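Local coordinates for protein cellulase (Xanthomonas axonopodis pv. citri, PDB 4W7W) that probably hydrolyses beta-1,4-glucosidic bonds of cellulose as a glycoside hydrolase family 5 cellulase, and binds cello-oligosaccharide, at residues Lys23-Ser36 with Gly62-Arg74. Numbering follows the deposited sequence.
Sequences KYVGVNLSGAEFNS and GMNTIRLPFLWER. With BGC (beta-D-glucopyranose), chain B; BGC (beta-D-glucopyranose), chain C.
The carbonyl oxygen F34 O is gripped end-on by the guanidinium of R74, with NH1 at 2.9 Å and NH2 at 3.2 Å, F34 O lying in the guanidinium plane; NH1 also sits in the carbonyl plane, and NH2 comes nearly in line with the C=O. NH1 also reaches A32 O from above that carbonyl's plane, and NH2 bonds weakly to N35 O. L71 CD1 lies over one guanidinium face, offset toward the rim, while L71 CD2 packs on E33 CB. Three carbonyls of 32-35 thus converge on R74, consistent with its bracing the loop that carries E33, F34 and N35; S30 OG and G31 N hold the carboxylate of E33. F34 lays a ring face on BGC of chain B, N35 OD1 takes its O3 hydroxyl, and E33 OE2 accepts O6 of BGC of chain C at 2.6 Å. The chain of E33 folds at chi2 (-70°), which lays its carboxylate alongside P69. Upstream, 24-29 and 65-70 are the first two strands of the (beta/alpha)8 barrel, parallel neighbours joined through helix 52-60. On the face bearing V27 and I66, covered by that helix, V27 CG2 meets I66 CD1; L29 CD1 packs against I66 CG2. On the other, extended R67 passes N28 and gives NH1 to N28 OD1 (2.8 Å, 162°), amide and guanidinium planes 85° apart; E222 and E266 form salt bridges with R67. Where the strands begin, N64 ND2 donates to K23 O in the carbonyl plane, and OD1 accepts from V25 N.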
loop_
_atom_site.group_PDB
_atom_site.type_symbol
_atom_site.label_atom_id
_atom_site.label_comp_id
_atom_site.label_asym_id
_atom_site.label_seq_id
_atom_site.Cartn_x
_atom_site.Cartn_y
_atom_site.Cartn_z
ATOM N N LYS A 23 1.455 14.242 -5.783
ATOM C CA LYS A 23 2.599 14.364 -4.889
ATOM C C LYS A 23 3.482 13.124 -4.866
ATOM O O LYS A 23 4.693 13.249 -4.848
ATOM C CB LYS A 23 2.117 14.678 -3.484
ATOM C CG LYS A 23 3.244 14.894 -2.501
ATOM C CD LYS A 23 2.798 15.506 -1.193
ATOM C CE LYS A 23 3.987 15.753 -0.283
ATOM N NZ LYS A 23 3.604 16.300 1.045
ATOM N N TYR A 24 2.877 11.948 -4.868
ATOM C CA TYR A 24 3.592 10.685 -4.736
ATOM C C TYR A 24 3.237 9.783 -5.903
ATOM O O TYR A 24 2.066 9.473 -6.122
ATOM C CB TYR A 24 3.171 9.973 -3.462
ATOM C CG TYR A 24 3.331 10.755 -2.190
ATOM C CD1 TYR A 24 4.580 10.951 -1.619
ATOM C CD2 TYR A 24 2.227 11.261 -1.527
ATOM C CE1 TYR A 24 4.734 11.652 -0.439
ATOM C CE2 TYR A 24 2.368 11.948 -0.334
ATOM C CZ TYR A 24 3.625 12.142 0.203
ATOM O OH TYR A 24 3.795 12.814 1.389
ATOM N N VAL A 25 4.232 9.360 -6.660
ATOM C CA VAL A 25 4.014 8.375 -7.710
ATOM C C VAL A 25 5.144 7.356 -7.667
ATOM O O VAL A 25 6.327 7.689 -7.512
ATOM C CB VAL A 25 3.900 9.008 -9.120
ATOM C CG1 VAL A 25 2.708 9.938 -9.216
ATOM C CG2 VAL A 25 5.163 9.722 -9.529
ATOM N N GLY A 26 4.798 6.100 -7.819
ATOM C CA GLY A 26 5.807 5.073 -7.807
ATOM C C GLY A 26 5.288 3.673 -7.890
ATOM O O GLY A 26 4.262 3.387 -8.528
ATOM N N VAL A 27 6.045 2.775 -7.271
ATOM C CA VAL A 27 5.808 1.349 -7.384
ATOM C C VAL A 27 5.965 0.649 -6.049
ATOM O O VAL A 27 6.660 1.124 -5.153
ATOM C CB VAL A 27 6.750 0.681 -8.427
ATOM C CG1 VAL A 27 6.597 1.272 -9.813
ATOM C CG2 VAL A 27 8.199 0.724 -7.991
ATOM N N ASN A 28 5.318 -0.508 -5.961
ATOM C CA ASN A 28 5.589 -1.490 -4.915
ATOM C C ASN A 28 6.844 -2.272 -5.284
ATOM O O ASN A 28 6.942 -2.793 -6.406
ATOM C CB ASN A 28 4.434 -2.484 -4.792
ATOM C CG ASN A 28 3.246 -1.916 -4.078
ATOM O OD1 ASN A 28 3.112 -2.109 -2.873
ATOM N ND2 ASN A 28 2.359 -1.216 -4.799
ATOM N N LEU A 29 7.803 -2.378 -4.364
ATOM C CA LEU A 29 8.933 -3.290 -4.517
ATOM C C LEU A 29 8.621 -4.489 -3.652
ATOM O O LEU A 29 8.819 -4.472 -2.451
ATOM C CB LEU A 29 10.266 -2.653 -4.149
ATOM C CG LEU A 29 10.714 -1.529 -5.080
ATOM C CD1 LEU A 29 12.055 -0.932 -4.658
ATOM C CD2 LEU A 29 10.804 -1.986 -6.525
ATOM N N SER A 30 8.047 -5.496 -4.302
ATOM C CA SER A 30 7.564 -6.723 -3.671
ATOM C C SER A 30 8.676 -7.751 -3.515
ATOM O O SER A 30 9.552 -7.861 -4.382
ATOM C CB SER A 30 6.418 -7.290 -4.524
ATOM O OG SER A 30 6.019 -8.588 -4.124
ATOM N N GLY A 31 8.619 -8.505 -2.419
ATOM C CA GLY A 31 9.556 -9.588 -2.190
ATOM C C GLY A 31 9.747 -9.925 -0.738
ATOM O O GLY A 31 10.060 -11.056 -0.410
ATOM N N ALA A 32 9.619 -8.943 0.150
ATOM C CA ALA A 32 9.899 -9.199 1.562
ATOM C C ALA A 32 8.723 -9.896 2.234
ATOM O O ALA A 32 8.861 -10.452 3.341
ATOM C CB ALA A 32 10.274 -7.926 2.297
ATOM N N GLU A 33 7.568 -9.842 1.572
ATOM C CA GLU A 33 6.333 -10.442 2.044
ATOM C C GLU A 33 6.079 -11.817 1.438
ATOM O O GLU A 33 5.053 -12.439 1.738
ATOM C CB GLU A 33 5.146 -9.509 1.777
ATOM C CG GLU A 33 4.516 -9.550 0.391
ATOM C CD GLU A 33 5.322 -8.993 -0.760
ATOM O OE1 GLU A 33 6.527 -8.666 -0.615
ATOM O OE2 GLU A 33 4.723 -8.890 -1.849
ATOM N N PHE A 34 7.000 -12.295 0.601
ATOM C CA PHE A 34 6.826 -13.571 -0.079
ATOM C C PHE A 34 6.854 -14.748 0.893
ATOM O O PHE A 34 7.416 -14.678 1.986
ATOM C CB PHE A 34 7.915 -13.763 -1.141
ATOM C CG PHE A 34 7.567 -13.239 -2.514
ATOM C CD1 PHE A 34 6.884 -12.054 -2.718
ATOM C CD2 PHE A 34 7.965 -13.955 -3.615
ATOM C CE1 PHE A 34 6.616 -11.604 -3.995
ATOM C CE2 PHE A 34 7.690 -13.519 -4.894
ATOM C CZ PHE A 34 7.017 -12.337 -5.086
ATOM N N ASN A 35 6.253 -15.847 0.450
ATOM C CA ASN A 35 6.249 -17.112 1.179
ATOM C C ASN A 35 5.877 -16.859 2.631
ATOM O O ASN A 35 6.587 -17.235 3.572
ATOM C CB ASN A 35 7.601 -17.802 1.011
ATOM C CG ASN A 35 7.866 -18.157 -0.439
ATOM O OD1 ASN A 35 7.138 -18.961 -1.020
ATOM N ND2 ASN A 35 8.871 -17.535 -1.042
ATOM N N SER A 36 4.717 -16.234 2.797
ATOM C CA SER A 36 4.315 -15.741 4.105
ATOM C C SER A 36 3.980 -16.830 5.124
ATOM O O SER A 36 3.922 -16.531 6.305
ATOM C CB SER A 36 3.158 -14.751 3.994
ATOM O OG SER A 36 1.982 -15.384 3.521
ATOM N N GLY A 62 11.291 8.741 -12.890
ATOM C CA GLY A 62 10.495 9.835 -12.344
ATOM C C GLY A 62 9.708 9.475 -11.106
ATOM O O GLY A 62 8.937 10.289 -10.612
ATOM N N MET A 63 9.917 8.286 -10.582
ATOM C CA MET A 63 9.113 7.873 -9.466
ATOM C C MET A 63 9.753 8.215 -8.155
ATOM O O MET A 63 10.903 7.845 -7.885
ATOM C CB MET A 63 8.834 6.420 -9.587
ATOM C CG MET A 63 7.919 6.220 -10.759
ATOM S SD MET A 63 7.783 4.485 -11.029
ATOM C CE MET A 63 6.428 4.461 -12.196
ATOM N N ASN A 64 8.997 8.939 -7.341
ATOM C CA ASN A 64 9.500 9.433 -6.072
ATOM C C ASN A 64 8.999 8.668 -4.878
ATOM O O ASN A 64 9.261 9.082 -3.761
ATOM C CB ASN A 64 9.187 10.924 -5.904
ATOM C CG ASN A 64 7.732 11.184 -5.606
ATOM O OD1 ASN A 64 6.893 10.298 -5.772
ATOM N ND2 ASN A 64 7.432 12.381 -5.136
ATOM N N THR A 65 8.301 7.544 -5.083
ATOM C CA THR A 65 7.696 6.821 -3.969
ATOM C C THR A 65 7.842 5.328 -4.179
ATOM O O THR A 65 7.560 4.814 -5.261
ATOM C CB THR A 65 6.207 7.181 -3.822
ATOM O OG1 THR A 65 6.087 8.593 -3.631
ATOM C CG2 THR A 65 5.574 6.508 -2.625
ATOM N N ILE A 66 8.264 4.647 -3.125
ATOM C CA ILE A 66 8.343 3.194 -3.111
ATOM C C ILE A 66 7.465 2.673 -1.981
ATOM O O ILE A 66 7.615 3.107 -0.829
ATOM C CB ILE A 66 9.786 2.734 -2.881
ATOM C CG1 ILE A 66 10.700 3.181 -4.029
ATOM C CG2 ILE A 66 9.844 1.228 -2.659
ATOM C CD1 ILE A 66 10.362 2.645 -5.392
ATOM N N ARG A 67 6.543 1.773 -2.313
ATOM C CA ARG A 67 5.807 1.032 -1.289
ATOM C C ARG A 67 6.544 -0.281 -1.041
ATOM O O ARG A 67 6.863 -0.992 -1.996
ATOM C CB ARG A 67 4.345 0.817 -1.709
ATOM C CG ARG A 67 3.494 0.102 -0.663
ATOM C CD ARG A 67 2.026 0.247 -0.993
ATOM N NE ARG A 67 1.098 -0.379 -0.061
ATOM C CZ ARG A 67 0.495 -1.550 -0.237
ATOM N NH1 ARG A 67 0.818 -2.366 -1.227
ATOM N NH2 ARG A 67 -0.468 -1.904 0.589
ATOM N N LEU A 68 6.840 -0.548 0.226
ATOM C CA LEU A 68 7.659 -1.672 0.639
ATOM C C LEU A 68 6.854 -2.623 1.522
ATOM O O LEU A 68 6.743 -2.422 2.733
ATOM C CB LEU A 68 8.880 -1.178 1.398
ATOM C CG LEU A 68 9.876 -2.256 1.798
ATOM C CD1 LEU A 68 10.633 -2.762 0.575
ATOM C CD2 LEU A 68 10.841 -1.746 2.854
ATOM N N PRO A 69 6.275 -3.664 0.912
ATOM C CA PRO A 69 5.631 -4.713 1.712
ATOM C C PRO A 69 6.639 -5.437 2.597
ATOM O O PRO A 69 7.735 -5.760 2.155
ATOM C CB PRO A 69 5.113 -5.683 0.640
ATOM C CG PRO A 69 4.922 -4.831 -0.581
ATOM C CD PRO A 69 6.074 -3.867 -0.534
ATOM N N PHE A 70 6.231 -5.719 3.826
ATOM C CA PHE A 70 6.971 -6.622 4.695
ATOM C C PHE A 70 5.974 -7.234 5.672
ATOM O O PHE A 70 4.826 -6.788 5.775
ATOM C CB PHE A 70 8.120 -5.924 5.431
ATOM C CG PHE A 70 7.662 -4.832 6.336
ATOM C CD1 PHE A 70 7.507 -3.569 5.831
ATOM C CD2 PHE A 70 7.364 -5.062 7.664
ATOM C CE1 PHE A 70 7.079 -2.528 6.611
ATOM C CE2 PHE A 70 6.903 -4.029 8.465
ATOM C CZ PHE A 70 6.774 -2.758 7.939
ATOM N N LEU A 71 6.390 -8.308 6.332
ATOM C CA LEU A 71 5.464 -9.039 7.207
ATOM C C LEU A 71 5.576 -8.660 8.663
ATOM O O LEU A 71 6.676 -8.578 9.251
ATOM C CB LEU A 71 5.683 -10.538 7.135
ATOM C CG LEU A 71 5.493 -11.164 5.758
ATOM C CD1 LEU A 71 5.583 -12.666 5.890
ATOM C CD2 LEU A 71 4.160 -10.749 5.147
ATOM N N TRP A 72 4.410 -8.481 9.274
ATOM C CA TRP A 72 4.300 -8.279 10.708
ATOM C C TRP A 72 5.057 -9.363 11.474
ATOM O O TRP A 72 5.804 -9.081 12.403
ATOM C CB TRP A 72 2.808 -8.255 11.063
ATOM C CG TRP A 72 2.461 -7.826 12.445
ATOM C CD1 TRP A 72 3.303 -7.528 13.481
ATOM C CD2 TRP A 72 1.133 -7.686 12.948
ATOM N NE1 TRP A 72 2.571 -7.223 14.603
ATOM C CE2 TRP A 72 1.237 -7.297 14.298
ATOM C CE3 TRP A 72 -0.135 -7.867 12.385
ATOM C CZ2 TRP A 72 0.116 -7.094 15.097
ATOM C CZ3 TRP A 72 -1.247 -7.687 13.181
ATOM C CH2 TRP A 72 -1.113 -7.296 14.521
ATOM N N GLU A 73 4.890 -10.615 11.059
ATOM C CA GLU A 73 5.504 -11.735 11.758
ATOM C C GLU A 73 7.018 -11.732 11.680
ATOM O O GLU A 73 7.681 -12.310 12.551
ATOM C CB GLU A 73 4.996 -13.052 11.194
ATOM C CG GLU A 73 3.492 -13.262 11.320
ATOM C CD GLU A 73 2.666 -12.710 10.163
ATOM O OE1 GLU A 73 3.162 -11.912 9.339
ATOM O OE2 GLU A 73 1.464 -13.047 10.098
ATOM N N ARG A 74 7.571 -11.121 10.621
ATOM C CA ARG A 74 9.012 -11.059 10.451
ATOM C C ARG A 74 9.626 -9.871 11.179
ATOM O O ARG A 74 10.762 -9.987 11.663
ATOM C CB ARG A 74 9.386 -11.061 8.963
ATOM C CG ARG A 74 9.053 -12.388 8.312
ATOM C CD ARG A 74 9.428 -12.468 6.836
ATOM N NE ARG A 74 9.173 -13.822 6.351
ATOM C CZ ARG A 74 8.712 -14.149 5.149
ATOM N NH1 ARG A 74 8.497 -13.240 4.210
ATOM N NH2 ARG A 74 8.473 -15.427 4.886
HETATM C C2 BGC B . 4.034 -15.662 -2.970
HETATM C C3 BGC B . 5.214 -16.596 -3.170
HETATM C C4 BGC B . 5.152 -17.246 -4.549
HETATM C C5 BGC B . 4.886 -16.215 -5.654
HETATM C C6 BGC B . 4.692 -16.863 -7.025
HETATM C C1 BGC B . 3.820 -14.709 -4.138
HETATM O O2 BGC B . 4.279 -14.950 -1.762
HETATM O O3 BGC B . 5.164 -17.553 -2.099
HETATM O O4 BGC B . 6.400 -17.899 -4.801
HETATM O O5 BGC B . 3.723 -15.441 -5.353
HETATM O O6 BGC B . 3.507 -17.673 -7.037
HETATM C C2 BGC C . 0.488 -12.160 -6.457
HETATM C C3 BGC C . 1.111 -13.367 -5.757
HETATM C C4 BGC C . 2.258 -12.978 -4.822
HETATM C C5 BGC C . 1.852 -11.807 -3.944
HETATM C C6 BGC C . 3.036 -11.247 -3.175
HETATM C C1 BGC C . 0.133 -11.082 -5.445
HETATM O O1 BGC C . -0.353 -9.895 -6.092
HETATM O O2 BGC C . -0.692 -12.558 -7.172
HETATM O O3 BGC C . 1.556 -14.298 -6.752
HETATM O O4 BGC C . 2.574 -14.050 -3.937
HETATM O O5 BGC C . 1.316 -10.747 -4.740
HETATM O O6 BGC C . 2.538 -10.309 -2.252
HETATM O O HOH W 1 9.055 -6.121 -0.229
HETATM O O HOH W 2 9.059 -9.290 5.851
#